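Local coordinates for protein predicted metal-dependent phosphohydrolase (PDB 3KH1) that is a predicted metal-dependent phosphohydrolase of the HD-domain superfamily, possibly acting as a 5'-deoxynucleotidase, at residues F150-R164 and R186-P200. Residues are numbered along the deposited sequence; the frame is centred on the assembly and turned at random. Where two conformers were deposited one is given.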
ATOM      1  N   PHE A 150      -5.888 -16.934  11.487  1.00 10.19           N
ATOM      2  CA  PHE A 150      -5.113 -18.030  12.082  1.00 11.10           C
ATOM      3  C   PHE A 150      -4.183 -17.452  13.170  1.00 11.02           C
ATOM      4  O   PHE A 150      -4.094 -17.973  14.279  1.00 11.72           O
ATOM      5  CB  PHE A 150      -4.325 -18.776  11.019  1.00 11.56           C
ATOM      6  CG  PHE A 150      -3.740 -20.063  11.505  1.00 11.75           C
ATOM      7  CD1 PHE A 150      -4.478 -21.229  11.427  1.00 12.27           C
ATOM      8  CD2 PHE A 150      -2.470 -20.111  12.022  1.00 13.00           C
ATOM      9  CE1 PHE A 150      -3.964 -22.407  11.882  1.00 13.70           C
ATOM     10  CE2 PHE A 150      -1.933 -21.310  12.514  1.00 14.97           C
ATOM     11  CZ  PHE A 150      -2.677 -22.462  12.415  1.00 14.69           C
ATOM     12  N   GLU A 151      -3.517 -16.352  12.869  1.00 10.24           N
ATOM     13  CA  GLU A 151      -2.618 -15.722  13.823  1.00 10.94           C
ATOM     14  C   GLU A 151      -3.303 -15.213  15.080  1.00 11.01           C
ATOM     15  O   GLU A 151      -2.726 -15.236  16.151  1.00 13.71           O
ATOM     16  CB  GLU A 151      -1.835 -14.585  13.193  1.00 11.22           C
ATOM     17  CG  GLU A 151      -0.837 -15.035  12.084  1.00 12.34           C
ATOM     18  CD  GLU A 151       0.131 -16.126  12.496  1.00 16.08           C
ATOM     19  OE1 GLU A 151       0.919 -15.824  13.412  1.00 19.54           O
ATOM     20  OE2 GLU A 151       0.049 -17.253  11.922  1.00 18.09           O
ATOM     21  N   THR A 152      -4.547 -14.735  14.919  1.00 10.50           N
ATOM     22  CA  THR A 152      -5.301 -14.182  16.019  1.00 10.16           C
ATOM     23  C   THR A 152      -6.229 -15.217  16.707  1.00 10.11           C
ATOM     24  O   THR A 152      -7.043 -14.865  17.557  1.00 11.41           O
ATOM     25  CB  THR A 152      -6.137 -12.969  15.570  1.00 10.36           C
ATOM     26  OG1 THR A 152      -7.165 -13.396  14.657  1.00 10.13           O
ATOM     27  CG2 THR A 152      -5.242 -11.873  14.930  1.00 11.38           C
ATOM     28  N   GLU A 153      -6.043 -16.488  16.385  1.00 11.91           N
ATOM     29  CA  GLU A 153      -6.796 -17.581  16.985  1.00 12.20           C
ATOM     30  C   GLU A 153      -8.299 -17.402  16.757  1.00 12.29           C
ATOM     31  O   GLU A 153      -9.111 -17.610  17.662  1.00 13.62           O
ATOM     32  CB  GLU A 153      -6.399 -17.741  18.477  1.00 13.13           C
ATOM     33  CG  GLU A 153      -4.879 -17.941  18.678  1.00 17.29           C
ATOM     34  CD  GLU A 153      -4.441 -18.228  20.119  1.00 25.56           C
ATOM     35  OE1 GLU A 153      -5.271 -18.583  20.958  1.00 28.36           O
ATOM     36  OE2 GLU A 153      -3.230 -18.109  20.382  1.00 32.67           O
ATOM     37  N   GLY A 154      -8.664 -17.005  15.532  1.00 11.16           N
ATOM     38  CA  GLY A 154     -10.060 -16.740  15.230  1.00 11.61           C
ATOM     39  C   GLY A 154     -10.558 -15.431  15.793  1.00 11.29           C
ATOM     40  O   GLY A 154     -11.696 -15.314  16.255  1.00 12.13           O
ATOM     41  N   GLY A 155      -9.694 -14.429  15.773  1.00 11.04           N
ATOM     42  CA  GLY A 155     -10.003 -13.147  16.363  1.00 10.99           C
ATOM     43  C   GLY A 155     -11.087 -12.372  15.653  1.00 10.63           C
ATOM     44  O   GLY A 155     -11.698 -11.468  16.242  1.00 10.44           O
ATOM     45  N   THR A 156     -11.351 -12.716  14.404  1.00 10.50           N
ATOM     46  CA  THR A 156     -12.504 -12.220  13.650  1.00 10.67           C
ATOM     47  C   THR A 156     -13.578 -13.288  13.467  1.00 11.43           C
ATOM     48  O   THR A 156     -14.758 -13.009  13.673  1.00 11.82           O
ATOM     49  CB  THR A 156     -12.046 -11.573  12.333  1.00 10.69           C
ATOM     50  OG1 THR A 156     -11.028 -10.582  12.631  1.00 10.84           O
ATOM     51  CG2 THR A 156     -13.235 -10.919  11.613  1.00 12.56           C
ATOM     52  N   TRP A 157     -13.170 -14.525  13.214  1.00 11.21           N
ATOM     53  CA  TRP A 157     -14.128 -15.605  13.050  1.00 11.24           C
ATOM     54  C   TRP A 157     -15.063 -15.769  14.239  1.00 12.02           C
ATOM     55  O   TRP A 157     -16.293 -15.829  14.095  1.00 13.29           O
ATOM     56  CB  TRP A 157     -13.421 -16.933  12.859  1.00 12.01           C
ATOM     57  CG  TRP A 157     -12.795 -17.151  11.499  1.00 12.81           C
ATOM     58  CD1 TRP A 157     -13.238 -16.709  10.289  1.00 12.18           C
ATOM     59  CD2 TRP A 157     -11.596 -17.892  11.231  1.00 12.61           C
ATOM     60  NE1 TRP A 157     -12.396 -17.136   9.290  1.00 13.57           N
ATOM     61  CE2 TRP A 157     -11.380 -17.862   9.839  1.00 13.27           C
ATOM     62  CE3 TRP A 157     -10.675 -18.573  12.030  1.00 12.65           C
ATOM     63  CZ2 TRP A 157     -10.273 -18.487   9.233  1.00 13.01           C
ATOM     64  CZ3 TRP A 157      -9.565 -19.155  11.440  1.00 13.98           C
ATOM     65  CH2 TRP A 157      -9.400 -19.137  10.046  1.00 14.46           C
ATOM     66  N   LYS A 158     -14.527 -15.917  15.445  1.00 12.51           N
ATOM     67  CA  LYS A 158     -15.361 -16.274  16.595  0.50 13.36           C
ATOM     68  C   LYS A 158     -16.373 -15.194  16.991  1.00 12.93           C
ATOM     69  O   LYS A 158     -17.545 -15.472  17.162  1.00 13.62           O
ATOM     70  CB  LYS A 158     -14.498 -16.736  17.781  0.50 14.33           C
ATOM     71  CG  LYS A 158     -13.829 -18.076  17.552  0.50 16.78           C
ATOM     72  CD  LYS A 158     -12.695 -18.361  18.518  0.50 18.64           C
ATOM     73  CE  LYS A 158     -13.133 -18.483  19.953  0.50 20.94           C
ATOM     74  NZ  LYS A 158     -11.937 -18.761  20.852  0.50 23.63           N
ATOM     75  N   PRO A 159     -15.932 -13.933  17.104  1.00 12.30           N
ATOM     76  CA  PRO A 159     -16.912 -12.923  17.492  1.00 12.63           C
ATOM     77  C   PRO A 159     -18.004 -12.710  16.476  1.00 12.47           C
ATOM     78  O   PRO A 159     -19.095 -12.320  16.828  1.00 14.36           O
ATOM     79  CB  PRO A 159     -16.062 -11.658  17.679  1.00 13.28           C
ATOM     80  CG  PRO A 159     -14.724 -12.210  18.048  1.00 12.66           C
ATOM     81  CD  PRO A 159     -14.558 -13.398  17.161  1.00 13.06           C
ATOM     82  N   HIS A 160     -17.711 -13.025  15.230  1.00 13.39           N
ATOM     83  CA  HIS A 160     -18.689 -12.869  14.178  1.00 13.64           C
ATOM     84  C   HIS A 160     -19.445 -14.158  13.840  1.00 15.43           C
ATOM     85  O   HIS A 160     -20.279 -14.113  12.929  1.00 17.17           O
ATOM     86  CB  HIS A 160     -18.043 -12.343  12.916  1.00 13.49           C
ATOM     87  CG  HIS A 160     -17.611 -10.920  13.018  1.00 13.56           C
ATOM     88  ND1 HIS A 160     -18.457  -9.855  12.720  1.00 16.13           N
ATOM     89  CD2 HIS A 160     -16.450 -10.376  13.468  1.00 12.24           C
ATOM     90  CE1 HIS A 160     -17.798  -8.723  12.934  1.00 16.87           C
ATOM     91  NE2 HIS A 160     -16.593  -9.005  13.396  1.00 18.35           N
ATOM     92  N   GLY A 161     -19.220 -15.246  14.559  1.00 14.47           N
ATOM     93  CA  GLY A 161     -19.979 -16.460  14.300  1.00 14.78           C
ATOM     94  C   GLY A 161     -19.666 -17.114  12.972  1.00 14.79           C
ATOM     95  O   GLY A 161     -20.547 -17.803  12.404  1.00 18.17           O
ATOM     96  N   VAL A 162     -18.446 -16.966  12.479  1.00 15.19           N
ATOM     97  CA  VAL A 162     -18.091 -17.549  11.173  1.00 15.37           C
ATOM     98  C   VAL A 162     -17.857 -19.039  11.386  1.00 16.87           C
ATOM     99  O   VAL A 162     -17.283 -19.451  12.380  1.00 20.91           O
ATOM    100  CB  VAL A 162     -16.862 -16.893  10.530  1.00 14.71           C
ATOM    101  CG1 VAL A 162     -16.596 -17.449   9.100  1.00 15.86           C
ATOM    102  CG2 VAL A 162     -17.029 -15.370  10.478  1.00 15.44           C
ATOM    103  N   THR A 163     -18.362 -19.853  10.482  1.00 16.90           N
ATOM    104  CA  THR A 163     -18.256 -21.307  10.571  1.00 17.14           C
ATOM    105  C   THR A 163     -17.409 -21.825   9.400  1.00 16.87           C
ATOM    106  O   THR A 163     -17.169 -21.109   8.435  1.00 16.93           O
ATOM    107  CB  THR A 163     -19.637 -21.945  10.417  1.00 18.30           C
ATOM    108  OG1 THR A 163     -20.204 -21.535   9.171  1.00 19.02           O
ATOM    109  CG2 THR A 163     -20.593 -21.574  11.580  1.00 20.06           C
ATOM    110  N   ARG A 164     -16.978 -23.089   9.465  1.00 17.69           N
ATOM    111  CA  ARG A 164     -16.279 -23.707   8.338  0.50 17.73           C
ATOM    112  C   ARG A 164     -17.091 -23.564   7.059  1.00 17.21           C
ATOM    113  O   ARG A 164     -16.545 -23.289   6.004  1.00 17.50           O
ATOM    114  CB  ARG A 164     -16.036 -25.202   8.547  0.50 18.37           C
ATOM    115  CG  ARG A 164     -15.391 -25.922   7.322  0.50 17.99           C
ATOM    116  CD  ARG A 164     -14.016 -25.337   7.048  0.50 18.76           C
ATOM    117  NE  ARG A 164     -13.379 -25.716   5.786  0.50 19.52           N
ATOM    118  CZ  ARG A 164     -12.327 -26.507   5.711  0.50 18.11           C
ATOM    119  NH1 ARG A 164     -11.818 -27.040   6.807  0.50 19.74           N
ATOM    120  NH2 ARG A 164     -11.767 -26.730   4.553  0.50 19.90           N
ATOM    121  N   ARG A 186      -6.870 -24.168   2.286  1.00 13.66           N
ATOM    122  CA  ARG A 186      -7.667 -25.251   2.832  1.00 14.60           C
ATOM    123  C   ARG A 186      -6.968 -25.961   4.013  1.00 14.56           C
ATOM    124  O   ARG A 186      -7.600 -26.301   5.000  1.00 14.12           O
ATOM    125  CB  ARG A 186      -8.043 -26.306   1.756  1.00 16.71           C
ATOM    126  CG  ARG A 186      -9.046 -25.829   0.706  1.00 20.31           C
ATOM    127  CD  ARG A 186      -9.545 -26.977  -0.171  1.00 20.83           C
ATOM    128  NE  ARG A 186      -8.410 -27.594  -0.908  1.00 24.36           N
ATOM    129  CZ  ARG A 186      -7.880 -27.135  -2.050  1.00 25.86           C
ATOM    130  NH1 ARG A 186      -8.355 -26.057  -2.646  1.00 27.83           N
ATOM    131  NH2 ARG A 186      -6.859 -27.770  -2.594  1.00 29.25           N
ATOM    132  N   ALA A 187      -5.672 -26.194   3.896  1.00 14.20           N
ATOM    133  CA  ALA A 187      -4.921 -26.856   4.983  1.00 14.10           C
ATOM    134  C   ALA A 187      -4.880 -25.941   6.229  1.00 14.05           C
ATOM    135  O   ALA A 187      -5.031 -26.375   7.350  1.00 14.59           O
ATOM    136  CB  ALA A 187      -3.510 -27.195   4.508  1.00 15.33           C
ATOM    137  N   LEU A 188      -4.751 -24.634   6.015  1.00 13.23           N
ATOM    138  CA  LEU A 188      -4.750 -23.675   7.109  1.00 12.41           C
ATOM    139  C   LEU A 188      -6.079 -23.697   7.829  1.00 12.55           C
ATOM    140  O   LEU A 188      -6.140 -23.700   9.060  1.00 12.67           O
ATOM    141  CB  LEU A 188      -4.462 -22.258   6.559  1.00 12.58           C
ATOM    142  CG  LEU A 188      -4.178 -21.138   7.560  1.00 13.68           C
ATOM    143  CD1 LEU A 188      -2.785 -21.319   8.216  1.00 16.13           C
ATOM    144  CD2 LEU A 188      -4.295 -19.780   6.884  1.00 15.14           C
ATOM    145  N   VAL A 189      -7.175 -23.706   7.053  1.00 12.03           N
ATOM    146  CA  VAL A 189      -8.508 -23.712   7.649  1.00 13.33           C
ATOM    147  C   VAL A 189      -8.791 -25.040   8.358  1.00 13.48           C
ATOM    148  O   VAL A 189      -9.354 -25.050   9.433  1.00 13.49           O
ATOM    149  CB  VAL A 189      -9.543 -23.391   6.531  1.00 13.74           C
ATOM    150  CG1 VAL A 189     -10.979 -23.647   6.996  1.00 17.01           C
ATOM    151  CG2 VAL A 189      -9.357 -21.919   6.064  1.00 15.15           C
ATOM    152  N   ASP A 190      -8.341 -26.162   7.781  1.00 13.75           N
ATOM    153  CA  ASP A 190      -8.456 -27.443   8.466  1.00 14.69           C
ATOM    154  C   ASP A 190      -7.815 -27.375   9.845  1.00 14.48           C
ATOM    155  O   ASP A 190      -8.369 -27.851  10.824  1.00 14.69           O
ATOM    156  CB  ASP A 190      -7.756 -28.581   7.691  1.00 17.57           C
ATOM    157  CG  ASP A 190      -8.505 -29.027   6.429  1.00 20.75           C
ATOM    158  OD1 ASP A 190      -9.698 -28.693   6.252  1.00 23.12           O
ATOM    159  OD2 ASP A 190      -7.866 -29.729   5.595  1.00 23.80           O
ATOM    160  N   GLU A 191      -6.605 -26.820   9.900  1.00 13.33           N
ATOM    161  CA  GLU A 191      -5.897 -26.714  11.166  1.00 13.45           C
ATOM    162  C   GLU A 191      -6.635 -25.740  12.102  1.00 13.25           C
ATOM    163  O   GLU A 191      -6.719 -25.983  13.306  1.00 14.04           O
ATOM    164  CB  GLU A 191      -4.451 -26.288  10.949  1.00 13.78           C
ATOM    165  CG  GLU A 191      -3.646 -26.107  12.241  1.00 14.28           C
ATOM    166  CD  GLU A 191      -3.379 -27.373  13.049  1.00 16.43           C
ATOM    167  OE1 GLU A 191      -3.505 -28.492  12.514  1.00 17.64           O
ATOM    168  OE2 GLU A 191      -3.019 -27.227  14.243  1.00 16.53           O
ATOM    169  N   ALA A 192      -7.141 -24.617  11.582  1.00 12.74           N
ATOM    170  CA  ALA A 192      -7.918 -23.690  12.406  1.00 12.78           C
ATOM    171  C   ALA A 192      -9.094 -24.388  13.080  1.00 12.79           C
ATOM    172  O   ALA A 192      -9.401 -24.136  14.256  1.00 13.17           O
ATOM    173  CB  ALA A 192      -8.427 -22.537  11.518  1.00 12.98           C
ATOM    174  N   VAL A 193      -9.758 -25.280  12.357  1.00 13.00           N
ATOM    175  CA  VAL A 193     -10.905 -25.985  12.931  1.00 15.43           C
ATOM    176  C   VAL A 193     -10.414 -26.916  14.044  1.00 15.72           C
ATOM    177  O   VAL A 193     -10.993 -26.979  15.128  1.00 16.50           O
ATOM    178  CB  VAL A 193     -11.716 -26.759  11.838  1.00 15.72           C
ATOM    179  CG1 VAL A 193     -12.736 -27.699  12.473  1.00 18.85           C
ATOM    180  CG2 VAL A 193     -12.399 -25.795  10.883  1.00 15.84           C
ATOM    181  N   ARG A 194      -9.325 -27.642  13.775  1.00 16.79           N
ATOM    182  CA  ARG A 194      -8.746 -28.527  14.790  1.00 18.44           C
ATOM    183  C   ARG A 194      -8.374 -27.771  16.069  1.00 17.79           C
ATOM    184  O   ARG A 194      -8.505 -28.330  17.162  1.00 19.11           O
ATOM    185  CB  ARG A 194      -7.508 -29.242  14.260  1.00 19.45           C
ATOM    186  CG  ARG A 194      -7.791 -30.303  13.230  1.00 22.98           C
ATOM    187  CD  ARG A 194      -6.440 -30.937  12.739  1.00 27.73           C
ATOM    188  NE  ARG A 194      -5.710 -31.512  13.872  1.00 31.29           N
ATOM    189  CZ  ARG A 194      -5.774 -32.806  14.219  1.00 31.94           C
ATOM    190  NH1 ARG A 194      -5.115 -33.266  15.281  1.00 33.10           N
ATOM    191  NH2 ARG A 194      -6.519 -33.636  13.511  1.00 34.07           N
ATOM    192  N   ARG A 195      -7.899 -26.523  15.938  1.00 16.38           N
ATOM    193  CA  ARG A 195      -7.486 -25.732  17.075  1.00 16.55           C
ATOM    194  C   ARG A 195      -8.611 -24.978  17.759  1.00 16.76           C
ATOM    195  O   ARG A 195      -8.373 -24.344  18.791  1.00 19.03           O
ATOM    196  CB  ARG A 195      -6.432 -24.720  16.647  1.00 16.20           C
ATOM    197  CG  ARG A 195      -5.177 -25.321  16.104  1.00 16.25           C
ATOM    198  CD  ARG A 195      -4.144 -24.248  15.924  1.00 15.83           C
ATOM    199  NE  ARG A 195      -2.880 -24.707  15.376  1.00 15.81           N
ATOM    200  CZ  ARG A 195      -1.784 -23.958  15.371  1.00 15.88           C
ATOM    201  NH1 ARG A 195      -1.789 -22.748  15.914  1.00 16.10           N
ATOM    202  NH2 ARG A 195      -0.694 -24.381  14.762  1.00 17.03           N
ATOM    203  N   GLY A 196      -9.817 -25.054  17.201  1.00 15.35           N
ATOM    204  CA  GLY A 196     -10.998 -24.370  17.754  1.00 15.92           C
ATOM    205  C   GLY A 196     -11.060 -22.877  17.419  1.00 15.50           C
ATOM    206  O   GLY A 196     -11.810 -22.138  18.049  1.00 17.09           O
ATOM    207  N   TYR A 197     -10.305 -22.441  16.413  1.00 14.88           N
ATOM    208  CA  TYR A 197     -10.354 -21.041  16.008  1.00 14.09           C
ATOM    209  C   TYR A 197     -11.612 -20.698  15.185  1.00 15.21           C
ATOM    210  O   TYR A 197     -12.008 -19.529  15.047  1.00 15.10           O
ATOM    211  CB  TYR A 197      -9.157 -20.727  15.091  1.00 12.98           C
ATOM    212  CG  TYR A 197      -7.772 -20.886  15.682  1.00 13.56           C
ATOM    213  CD1 TYR A 197      -7.567 -21.064  17.043  1.00 15.19           C
ATOM    214  CD2 TYR A 197      -6.645 -20.782  14.865  1.00 14.00           C
ATOM    215  CE1 TYR A 197      -6.269 -21.162  17.547  1.00 15.42           C
ATOM    216  CE2 TYR A 197      -5.373 -20.871  15.381  1.00 13.84           C
ATOM    217  CZ  TYR A 197      -5.189 -21.060  16.717  1.00 14.71           C
ATOM    218  OH  TYR A 197      -3.893 -21.171  17.221  1.00 17.09           O
ATOM    219  N   LEU A 198     -12.181 -21.729  14.581  1.00 17.79           N
ATOM    220  CA  LEU A 198     -13.179 -21.645  13.556  1.00 19.08           C
ATOM    221  C   LEU A 198     -14.133 -22.777  13.867  1.00 20.64           C
ATOM    222  O   LEU A 198     -13.689 -23.930  14.005  1.00 21.43           O
ATOM    223  CB  LEU A 198     -12.554 -21.825  12.119  1.00 18.97           C
ATOM    224  CG  LEU A 198     -13.589 -21.782  11.020  1.00 18.35           C
ATOM    225  CD1 LEU A 198     -14.255 -20.460  10.938  1.00 19.00           C
ATOM    226  CD2 LEU A 198     -12.957 -22.082   9.681  1.00 21.20           C
ATOM    227  N   ALA A 199     -15.409 -22.432  14.068  1.00 22.21           N
ATOM    228  CA  ALA A 199     -16.488 -23.379  14.363  1.00 22.92           C
ATOM    229  C   ALA A 199     -16.580 -24.372  13.193  1.00 24.84           C
ATOM    230  O   ALA A 199     -16.493 -23.976  12.032  1.00 24.67           O
ATOM    231  CB  ALA A 199     -17.833 -22.624  14.522  1.00 22.26           C
ATOM    232  N   PRO A 200     -16.760 -25.673  13.495  1.00 26.50           N
ATOM    233  CA  PRO A 200     -16.750 -26.673  12.428  1.00 28.17           C
ATOM    234  C   PRO A 200     -17.986 -26.623  11.537  1.00 30.00           C
ATOM    235  O   PRO A 200     -19.002 -25.964  11.860  1.00 31.18           O
ATOM    236  CB  PRO A 200     -16.712 -27.998  13.207  1.00 28.49           C
ATOM    237  CG  PRO A 200     -17.418 -27.687  14.485  1.00 28.25           C
ATOM    238  CD  PRO A 200     -16.926 -26.295  14.828  1.00 26.97           C
ATOM    239  OXT PRO A 200     -17.942 -27.308  10.493  1.00 32.55           O
TER
HETATM  240  O   HOH W   1     -16.031 -19.686  14.547  1.00 28.84           O
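Phe-150, in the last turn of its helix, pushes its ring as a knob among Leu-188, Glu-191, Ala-192 and Arg-195. With CG anti to the backbone N (chi1 -168°), the ring swings in toward helix 179-195. Both ring faces are used: Leu-188 CD1 lies 3.8 Å from the ring centroid on one, while Tyr-197 turns its edge to the other in a T-shaped pair, planes at 73°. CZ of Phe-150 reaches 3.4 Å from Arg-195 CZ, over the guanidinium face. Glu-191 OE2 and Tyr-197 OH bond to that guanidinium in its plane, which should fix its rotation.

The helix ends in a Schellman motif with Glu-153 at C-prime, laying Glu-153 CA 3.5 Å above the centroid of the Tyr-197 ring. Gly-154 CA makes a C-H...O contact with Tyr-197 O, a buried carbonyl without a conventional hydrogen-bond partner. Trp-157 takes Leu-198 CD1 over its five-membered ring, 3.7 Å from the centroid, and its CZ3 meets Ala-192 CB; its side chain lies about 6 Å from a bound calcium ion. A single bridge then pairs Thr-163 with Ala-199, where Arg-164 N donates to Ala-199 O (2.8 Å). In one of two conformers, the Arg-164 side chain, bent at chi2 (63°), sets one guanidinium face against Val-189 CG1, and NH1 donates a nearly straight hydrogen bond, part of a salt bridge, to Asp-190 OD1 (2.7 Å); NE pairs with Asp-168.

The C-terminal tail thus closes back on the connection between helices 132-151 and 164-177, helix 179-195 packing beside both: Leu-188 touches Leu-147, and Val-189 joins Trp-157 and Val-162 on Val-167.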